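Local structure of siroheme decarboxylase (Hydrogenobacter thermophilus, 4CH7) at residues Phe105-Pro110 against Ser114-Val119. The protein catalyses the decarboxylation of siroheme to 12,18-didecarboxysiroheme, releasing two carbon dioxide molecules, a step in heme d1 biosynthesis. Residues are numbered along the deposited sequence; the frame is centred on the assembly and turned at random.
Sequences FTLAVP and SELEDV
Leu107 and Val109 of strand 103-109 pack against Leu116 and Val119 in the first turn of helix 116-126, a strand-to-helix connection in the first of two AsnC-like ligand-binding domains, on the outside of the eight-stranded antiparallel barrel that strands of both domains build. The contact is mainly apolar. Both strand residues direct their CB toward the helix, with Ala108 between them facing away. Leu107 sets CD2 against Val119 CG1 at 3.9 Å and, on another side, near CG of Leu116, which it passes in the opposite direction. In Leu116, chi1 of -177° extends CG away from the backbone N, and the end of the side chain then comes nearer the strand, CD1 lying 3.8 Å from Leu107 O. Val109 divides its branches: CG2 meets Val119 CG2 at 4.0 Å, while CG1 presses on the backbone O of Ser114 at 3.3 Å. Phe324 and Phe328 of helix 323-335 touch Val109 and Val119 respectively.

Polar links gather where the helix begins. A water accepts from Ser114 N at 3.1 Å. Glu115, at the N-cap position, offers its O to both Val119 N and Ser114 OG, the hydroxyl oxygen lying 3.0 Å from Glu115 O and 26° from the carbonyl plane.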
ATOM      1  N   PHE A 105      -1.412  -9.684  -8.095  1.00 52.49           N
ATOM      2  CA  PHE A 105      -2.167  -8.822  -7.199  1.00 46.74           C
ATOM      3  C   PHE A 105      -1.568  -8.761  -5.800  1.00 51.08           C
ATOM      4  O   PHE A 105      -0.844  -9.664  -5.371  1.00 53.06           O
ATOM      5  CB  PHE A 105      -3.651  -9.212  -7.157  1.00 49.72           C
ATOM      6  CG  PHE A 105      -3.909 -10.610  -6.681  1.00 49.97           C
ATOM      7  CD1 PHE A 105      -3.870 -11.677  -7.567  1.00 50.04           C
ATOM      8  CD2 PHE A 105      -4.227 -10.853  -5.352  1.00 55.62           C
ATOM      9  CE1 PHE A 105      -4.120 -12.967  -7.134  1.00 55.61           C
ATOM     10  CE2 PHE A 105      -4.480 -12.138  -4.908  1.00 52.09           C
ATOM     11  CZ  PHE A 105      -4.429 -13.198  -5.801  1.00 52.86           C
ATOM     12  N   THR A 106      -1.859  -7.669  -5.104  1.00 50.43           N
ATOM     13  CA  THR A 106      -1.436  -7.507  -3.723  1.00 51.33           C
ATOM     14  C   THR A 106      -2.577  -7.924  -2.810  1.00 55.16           C
ATOM     15  O   THR A 106      -3.684  -7.390  -2.905  1.00 53.04           O
ATOM     16  CB  THR A 106      -1.034  -6.055  -3.419  1.00 49.15           C
ATOM     17  OG1 THR A 106       0.100  -5.694  -4.219  1.00 55.85           O
ATOM     18  CG2 THR A 106      -0.686  -5.895  -1.946  1.00 62.80           C
ATOM     19  N   LEU A 107      -2.311  -8.894  -1.942  1.00 49.92           N
ATOM     20  CA  LEU A 107      -3.322  -9.379  -1.012  1.00 46.81           C
ATOM     21  C   LEU A 107      -2.948  -9.024   0.415  1.00 48.21           C
ATOM     22  O   LEU A 107      -1.813  -9.241   0.835  1.00 52.10           O
ATOM     23  CB  LEU A 107      -3.492 -10.894  -1.136  1.00 49.55           C
ATOM     24  CG  LEU A 107      -4.419 -11.565  -0.118  1.00 53.07           C
ATOM     25  CD1 LEU A 107      -5.827 -11.010  -0.230  1.00 53.99           C
ATOM     26  CD2 LEU A 107      -4.423 -13.071  -0.301  1.00 43.63           C
ATOM     27  N   ALA A 108      -3.905  -8.466   1.150  1.00 45.73           N
ATOM     28  CA  ALA A 108      -3.725  -8.203   2.575  1.00 49.67           C
ATOM     29  C   ALA A 108      -4.818  -8.921   3.355  1.00 51.66           C
ATOM     30  O   ALA A 108      -6.003  -8.765   3.054  1.00 50.19           O
ATOM     31  CB  ALA A 108      -3.768  -6.715   2.853  1.00 47.98           C
ATOM     32  N   VAL A 109      -4.423  -9.704   4.354  1.00 51.06           N
ATOM     33  CA  VAL A 109      -5.378 -10.488   5.131  1.00 50.79           C
ATOM     34  C   VAL A 109      -5.391 -10.044   6.593  1.00 56.55           C
ATOM     35  O   VAL A 109      -4.339  -9.970   7.228  1.00 57.81           O
ATOM     36  CB  VAL A 109      -5.065 -12.000   5.042  1.00 46.39           C
ATOM     37  CG1 VAL A 109      -5.963 -12.792   5.977  1.00 60.83           C
ATOM     38  CG2 VAL A 109      -5.220 -12.493   3.611  1.00 45.01           C
ATOM     39  N   PRO A 110      -6.587  -9.737   7.127  1.00 57.07           N
ATOM     40  CA  PRO A 110      -6.736  -9.388   8.545  1.00 63.62           C
ATOM     41  C   PRO A 110      -6.339 -10.556   9.438  1.00 69.70           C
ATOM     42  O   PRO A 110      -6.440 -11.703   9.003  1.00 67.50           O
ATOM     43  CB  PRO A 110      -8.239  -9.105   8.680  1.00 66.17           C
ATOM     44  CG  PRO A 110      -8.880  -9.825   7.525  1.00 67.93           C
ATOM     45  CD  PRO A 110      -7.877  -9.722   6.414  1.00 60.54           C
ATOM     46  N   SER A 114      -7.927 -16.262   8.679  1.00 67.48           N
ATOM     47  CA  SER A 114      -7.266 -17.324   7.941  1.00 63.55           C
ATOM     48  C   SER A 114      -5.852 -16.872   7.646  1.00 60.94           C
ATOM     49  O   SER A 114      -5.600 -15.676   7.481  1.00 65.24           O
ATOM     50  CB  SER A 114      -7.992 -17.600   6.628  1.00 67.68           C
ATOM     51  OG  SER A 114      -7.240 -18.471   5.802  1.00 61.39           O
ATOM     52  N   GLU A 115      -4.923 -17.818   7.599  1.00 61.34           N
ATOM     53  CA  GLU A 115      -3.570 -17.497   7.176  1.00 50.12           C
ATOM     54  C   GLU A 115      -3.616 -17.130   5.702  1.00 53.59           C
ATOM     55  O   GLU A 115      -4.453 -17.644   4.959  1.00 50.98           O
ATOM     56  CB  GLU A 115      -2.632 -18.678   7.411  1.00 58.75           C
ATOM     57  CG  GLU A 115      -2.476 -19.049   8.874  1.00 52.20           C
ATOM     58  CD  GLU A 115      -1.715 -20.339   9.072  1.00 66.13           C
ATOM     59  OE1 GLU A 115      -0.740 -20.575   8.331  1.00 72.34           O
ATOM     60  OE2 GLU A 115      -2.096 -21.117   9.969  1.00 57.66           O
ATOM     61  N   LEU A 116      -2.727 -16.231   5.291  1.00 45.28           N
ATOM     62  CA  LEU A 116      -2.677 -15.758   3.913  1.00 47.99           C
ATOM     63  C   LEU A 116      -2.531 -16.916   2.924  1.00 43.94           C
ATOM     64  O   LEU A 116      -3.198 -16.946   1.890  1.00 47.24           O
ATOM     65  CB  LEU A 116      -1.534 -14.752   3.746  1.00 36.27           C
ATOM     66  CG  LEU A 116      -1.366 -14.082   2.383  1.00 44.51           C
ATOM     67  CD1 LEU A 116      -1.085 -12.600   2.546  1.00 46.96           C
ATOM     68  CD2 LEU A 116      -0.249 -14.743   1.612  1.00 46.95           C
ATOM     69  N   GLU A 117      -1.660 -17.866   3.259  1.00 42.33           N
ATOM     70  CA  GLU A 117      -1.417 -19.041   2.422  1.00 47.33           C
ATOM     71  C   GLU A 117      -2.664 -19.893   2.203  1.00 44.89           C
ATOM     72  O   GLU A 117      -2.834 -20.497   1.141  1.00 45.10           O
ATOM     73  CB  GLU A 117      -0.312 -19.906   3.030  1.00 52.11           C
ATOM     74  CG  GLU A 117       1.100 -19.486   2.649  1.00 56.27           C
ATOM     75  CD  GLU A 117       1.581 -18.246   3.382  1.00 48.60           C
ATOM     76  OE1 GLU A 117       0.847 -17.728   4.248  1.00 49.11           O
ATOM     77  OE2 GLU A 117       2.706 -17.793   3.093  1.00 54.86           O
ATOM     78  N   ASP A 118      -3.526 -19.955   3.215  1.00 47.85           N
ATOM     79  CA  ASP A 118      -4.779 -20.692   3.101  1.00 51.12           C
ATOM     80  C   ASP A 118      -5.737 -19.954   2.169  1.00 55.00           C
ATOM     81  O   ASP A 118      -6.371 -20.560   1.304  1.00 47.23           O
ATOM     82  CB  ASP A 118      -5.425 -20.885   4.476  1.00 43.94           C
ATOM     83  CG  ASP A 118      -4.640 -21.832   5.365  1.00 53.81           C
ATOM     84  OD1 ASP A 118      -4.216 -22.900   4.876  1.00 54.39           O
ATOM     85  OD2 ASP A 118      -4.449 -21.507   6.556  1.00 55.17           O
ATOM     86  N   VAL A 119      -5.832 -18.640   2.361  1.00 48.49           N
ATOM     87  CA  VAL A 119      -6.675 -17.780   1.534  1.00 49.52           C
ATOM     88  C   VAL A 119      -6.380 -17.943   0.043  1.00 52.78           C
ATOM     89  O   VAL A 119      -7.297 -18.118  -0.756  1.00 58.57           O
ATOM     90  CB  VAL A 119      -6.523 -16.296   1.937  1.00 55.36           C
ATOM     91  CG1 VAL A 119      -7.294 -15.397   0.993  1.00 50.95           C
ATOM     92  CG2 VAL A 119      -6.987 -16.082   3.366  1.00 54.81           C
TER
HETATM   93  O   HOH W   1      -6.004 -14.004   9.638  1.00 63.34           O